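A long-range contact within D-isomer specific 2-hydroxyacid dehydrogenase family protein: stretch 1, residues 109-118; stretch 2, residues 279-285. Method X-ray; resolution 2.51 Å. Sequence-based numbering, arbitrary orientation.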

ATOM      1  N   ALA A 109       1.175   1.775   3.599  1.00 35.90           N
ATOM      2  CA  ALA A 109       1.366   2.703   2.492  1.00 36.59           C
ATOM      3  C   ALA A 109       2.838   3.154   2.427  1.00 38.05           C
ATOM      4  O   ALA A 109       3.437   3.173   1.356  1.00 40.29           O
ATOM      5  CB  ALA A 109       0.451   3.899   2.623  1.00 37.29           C
ATOM      6  N   LEU A 110       3.431   3.476   3.569  1.00 37.88           N
ATOM      7  CA  LEU A 110       4.867   3.846   3.600  1.00 37.63           C
ATOM      8  C   LEU A 110       5.766   2.663   3.202  1.00 36.67           C
ATOM      9  O   LEU A 110       6.656   2.792   2.359  1.00 37.32           O
ATOM     10  CB  LEU A 110       5.271   4.346   4.986  1.00 36.51           C
ATOM     11  CG  LEU A 110       4.618   5.661   5.432  1.00 37.18           C
ATOM     12  CD1 LEU A 110       4.760   5.850   6.930  1.00 38.82           C
ATOM     13  CD2 LEU A 110       5.213   6.865   4.737  1.00 38.27           C
ATOM     14  N   LEU A 111       5.501   1.505   3.806  1.00 35.59           N
ATOM     15  CA  LEU A 111       6.327   0.321   3.595  1.00 35.89           C
ATOM     16  C   LEU A 111       6.293  -0.197   2.156  1.00 37.71           C
ATOM     17  O   LEU A 111       7.324  -0.598   1.620  1.00 40.92           O
ATOM     18  CB  LEU A 111       5.893  -0.778   4.545  1.00 36.21           C
ATOM     19  CG  LEU A 111       6.608  -2.126   4.470  1.00 36.27           C
ATOM     20  CD1 LEU A 111       8.086  -1.895   4.742  1.00 37.93           C
ATOM     21  CD2 LEU A 111       5.994  -3.088   5.457  1.00 34.27           C
ATOM     22  N   LEU A 112       5.116  -0.216   1.544  1.00 39.17           N
ATOM     23  CA  LEU A 112       4.973  -0.688   0.172  1.00 40.76           C
ATOM     24  C   LEU A 112       5.514   0.280  -0.858  1.00 42.09           C
ATOM     25  O   LEU A 112       5.982  -0.159  -1.916  1.00 41.94           O
ATOM     26  CB  LEU A 112       3.517  -1.040  -0.153  1.00 39.98           C
ATOM     27  CG  LEU A 112       3.028  -2.332   0.488  1.00 39.87           C
ATOM     28  CD1 LEU A 112       1.519  -2.446   0.315  1.00 40.47           C
ATOM     29  CD2 LEU A 112       3.727  -3.528  -0.118  1.00 40.70           C
ATOM     30  N   GLU A 113       5.471   1.575  -0.562  1.00 42.41           N
ATOM     31  CA  GLU A 113       6.138   2.542  -1.419  1.00 44.52           C
ATOM     32  C   GLU A 113       7.640   2.356  -1.326  1.00 42.18           C
ATOM     33  O   GLU A 113       8.306   2.511  -2.344  1.00 43.99           O
ATOM     34  CB  GLU A 113       5.713   3.985  -1.126  1.00 45.56           C
ATOM     35  CG  GLU A 113       6.383   5.066  -1.988  1.00 50.55           C
ATOM     36  CD  GLU A 113       6.087   5.053  -3.486  1.00 53.74           C
ATOM     37  OE1 GLU A 113       5.068   4.462  -3.947  1.00 52.24           O
ATOM     38  OE2 GLU A 113       6.910   5.692  -4.215  1.00 54.06           O
ATOM     39  N   LEU A 114       8.178   2.031  -0.156  1.00 41.35           N
ATOM     40  CA  LEU A 114       9.615   1.727  -0.070  1.00 43.13           C
ATOM     41  C   LEU A 114       9.955   0.417  -0.842  1.00 45.86           C
ATOM     42  O   LEU A 114      11.011   0.316  -1.460  1.00 52.54           O
ATOM     43  CB  LEU A 114      10.082   1.628   1.378  1.00 40.70           C
ATOM     44  CG  LEU A 114      10.049   2.931   2.195  1.00 38.94           C
ATOM     45  CD1 LEU A 114      10.023   2.700   3.704  1.00 36.68           C
ATOM     46  CD2 LEU A 114      11.231   3.820   1.848  1.00 40.97           C
ATOM     47  N   CYS A 115       9.060  -0.563  -0.801  1.00 44.93           N
ATOM     48  CA  CYS A 115       9.330  -1.868  -1.395  1.00 47.54           C
ATOM     49  C   CYS A 115       9.134  -1.947  -2.904  1.00 49.96           C
ATOM     50  O   CYS A 115       9.880  -2.651  -3.584  1.00 50.21           O
ATOM     51  CB  CYS A 115       8.507  -2.952  -0.723  1.00 49.05           C
ATOM     52  SG  CYS A 115       9.134  -3.240   0.951  1.00 51.65           S
ATOM     53  N   ARG A 116       8.132  -1.226  -3.412  1.00 49.40           N
ATOM     54  CA  ARG A 116       7.789  -1.218  -4.856  1.00 48.85           C
ATOM     55  C   ARG A 116       8.051   0.120  -5.545  1.00 52.57           C
ATOM     56  O   ARG A 116       8.276   0.146  -6.757  1.00 55.15           O
ATOM     57  CB  ARG A 116       6.313  -1.576  -5.025  1.00 48.22           C
ATOM     58  CG  ARG A 116       5.825  -2.767  -4.198  1.00 48.15           C
ATOM     59  CD  ARG A 116       6.614  -4.023  -4.500  1.00 50.18           C
ATOM     60  NE  ARG A 116       6.322  -4.546  -5.844  1.00 52.03           N
ATOM     61  CZ  ARG A 116       5.722  -5.698  -6.134  1.00 52.17           C
ATOM     62  NH1 ARG A 116       5.296  -6.537  -5.182  1.00 49.82           N
ATOM     63  NH2 ARG A 116       5.541  -6.010  -7.414  1.00 54.60           N
ATOM     64  N   ARG A 117       8.027   1.238  -4.813  1.00 53.00           N
ATOM     65  CA  ARG A 117       8.270   2.553  -5.396  1.00 55.70           C
ATOM     66  C   ARG A 117       7.317   2.817  -6.557  1.00 55.31           C
ATOM     67  O   ARG A 117       7.761   3.205  -7.634  1.00 54.15           O
ATOM     68  CB  ARG A 117       9.748   2.689  -5.790  1.00 61.56           C
ATOM     69  CG  ARG A 117      10.722   2.763  -4.625  1.00 65.53           C
ATOM     70  CD  ARG A 117      10.757   4.166  -4.062  1.00 75.07           C
ATOM     71  NE  ARG A 117      11.648   4.302  -2.917  1.00 87.07           N
ATOM     72  CZ  ARG A 117      11.736   5.394  -2.138  1.00 90.60           C
ATOM     73  NH1 ARG A 117      10.948   6.463  -2.330  1.00 92.28           N
ATOM     74  NH2 ARG A 117      12.600   5.419  -1.125  1.00 88.17           N
ATOM     75  N   THR A 118       6.009   2.626  -6.338  1.00 53.52           N
ATOM     76  CA  THR A 118       5.045   2.751  -7.449  1.00 54.91           C
ATOM     77  C   THR A 118       5.027   4.143  -8.009  1.00 55.44           C
ATOM     78  O   THR A 118       4.978   4.317  -9.216  1.00 58.95           O
ATOM     79  CB  THR A 118       3.609   2.396  -7.073  1.00 56.05           C
ATOM     80  OG1 THR A 118       3.204   3.189  -5.959  1.00 56.88           O
ATOM     81  CG2 THR A 118       3.496   0.907  -6.759  1.00 56.19           C
ATOM     82  N   LYS A 279      19.349   9.243   2.222  1.00 58.50           N
ATOM     83  CA  LYS A 279      18.790   8.439   1.128  1.00 60.05           C
ATOM     84  C   LYS A 279      17.729   7.442   1.626  1.00 55.55           C
ATOM     85  O   LYS A 279      17.698   7.114   2.792  1.00 50.92           O
ATOM     86  CB  LYS A 279      19.892   7.752   0.334  1.00 64.10           C
ATOM     87  CG  LYS A 279      20.641   6.626   1.032  1.00 67.48           C
ATOM     88  CD  LYS A 279      21.887   6.278   0.216  1.00 71.03           C
ATOM     89  CE  LYS A 279      22.437   4.902   0.537  1.00 72.62           C
ATOM     90  NZ  LYS A 279      23.744   4.729  -0.160  1.00 77.72           N
ATOM     91  N   ASN A 280      16.841   7.028   0.718  1.00 54.90           N
ATOM     92  CA  ASN A 280      15.768   6.051   0.976  1.00 49.92           C
ATOM     93  C   ASN A 280      14.890   6.380   2.181  1.00 49.47           C
ATOM     94  O   ASN A 280      14.414   5.484   2.879  1.00 47.76           O
ATOM     95  CB  ASN A 280      16.358   4.653   1.146  1.00 48.80           C
ATOM     96  CG  ASN A 280      17.141   4.201  -0.066  1.00 49.67           C
ATOM     97  OD1 ASN A 280      16.669   4.328  -1.195  1.00 49.70           O
ATOM     98  ND2 ASN A 280      18.343   3.661   0.158  1.00 48.95           N
ATOM     99  N   CYS A 281      14.667   7.666   2.425  1.00 51.20           N
ATOM    100  CA  CYS A 281      13.833   8.112   3.535  1.00 50.01           C
ATOM    101  C   CYS A 281      12.567   8.720   2.952  1.00 48.80           C
ATOM    102  O   CYS A 281      12.626   9.641   2.135  1.00 51.38           O
ATOM    103  CB  CYS A 281      14.564   9.155   4.368  1.00 51.12           C
ATOM    104  SG  CYS A 281      13.769   9.468   5.967  1.00 56.60           S
ATOM    105  N   LEU A 282      11.422   8.184   3.367  1.00 46.74           N
ATOM    106  CA  LEU A 282      10.113   8.650   2.936  1.00 46.53           C
ATOM    107  C   LEU A 282       9.433   9.350   4.119  1.00 46.11           C
ATOM    108  O   LEU A 282       9.352   8.797   5.214  1.00 46.30           O
ATOM    109  CB  LEU A 282       9.285   7.466   2.465  1.00 45.66           C
ATOM    110  CG  LEU A 282       8.041   7.715   1.643  1.00 47.09           C
ATOM    111  CD1 LEU A 282       8.445   8.272   0.298  1.00 49.46           C
ATOM    112  CD2 LEU A 282       7.277   6.401   1.462  1.00 47.19           C
ATOM    113  N   ILE A 283       8.983  10.584   3.911  1.00 44.53           N
ATOM    114  CA  ILE A 283       8.451  11.400   4.989  1.00 43.27           C
ATOM    115  C   ILE A 283       7.086  11.949   4.568  1.00 42.58           C
ATOM    116  O   ILE A 283       6.913  12.435   3.451  1.00 42.42           O
ATOM    117  CB  ILE A 283       9.399  12.549   5.372  1.00 46.33           C
ATOM    118  CG1 ILE A 283      10.808  12.000   5.627  1.00 48.79           C
ATOM    119  CG2 ILE A 283       8.885  13.267   6.619  1.00 46.52           C
ATOM    120  CD1 ILE A 283      11.817  13.060   6.043  1.00 51.30           C
ATOM    121  N   THR A 284       6.119  11.856   5.472  1.00 39.59           N
ATOM    122  CA  THR A 284       4.790  12.392   5.244  1.00 38.96           C
ATOM    123  C   THR A 284       4.455  13.328   6.420  1.00 38.65           C
ATOM    124  O   THR A 284       4.925  13.107   7.521  1.00 36.03           O
ATOM    125  CB  THR A 284       3.735  11.243   5.095  1.00 37.93           C
ATOM    126  OG1 THR A 284       3.860  10.306   6.156  1.00 34.86           O
ATOM    127  CG2 THR A 284       3.959  10.475   3.804  1.00 38.76           C
ATOM    128  N   PRO A 285       3.654  14.392   6.177  1.00 39.53           N
ATOM    129  CA  PRO A 285       3.499  15.472   7.146  1.00 40.32           C
ATOM    130  C   PRO A 285       2.445  15.217   8.238  1.00 41.66           C
ATOM    131  O   PRO A 285       1.415  15.896   8.277  1.00 42.14           O
ATOM    132  CB  PRO A 285       3.103  16.653   6.251  1.00 41.22           C
ATOM    133  CG  PRO A 285       2.287  16.009   5.202  1.00 40.77           C
ATOM    134  CD  PRO A 285       3.016  14.743   4.894  1.00 39.90           C
TER

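Residues 109-116 form the end of a helix, and residues 281-283 form a short strand. Their axes approach to 9.6 Å, and their N-to-C directions differ by 144°, so they run roughly antiparallel. Leu110 and Leu282 have the nearest CA atoms across the contact, 7.1 Å apart. Helical hydrogen bonds continue to Arg117, where the bond from Arg117 N to Glu113 O is weak at 2.8 Å. Arg117 then leaves helical geometry with positive phi.

No hydrogen bond joins the two stretches. The contact rests mainly on packing around Leu282, which has the largest covered area. Strand alternation explains its position: the CB of Leu282 points toward the helix, while those of Cys281 and Ile283 point away. Leu282 CD2 lies 3.9 Å from Leu110 CD2 and 3.8 Å from Glu113 CG. Leu282 CD2 also lies 3.8 Å from the backbone Leu110 O. Glu113 thus contributes the aliphatic part of its side chain here.

Leu110 CD2 also meets Thr284 CG2 at 3.9 Å. One turn along the helix, Leu114 CD2 reaches Asn280 O at 3.7 Å and Leu282 CB at 4.2 Å. Arg117 extends the contact past the helix. Arg117 NH2 lies 3.9 Å from Asn280 CA, which sits at the guanidinium edge. Arg117 NH1 is 4.1 Å from Leu282 CD1.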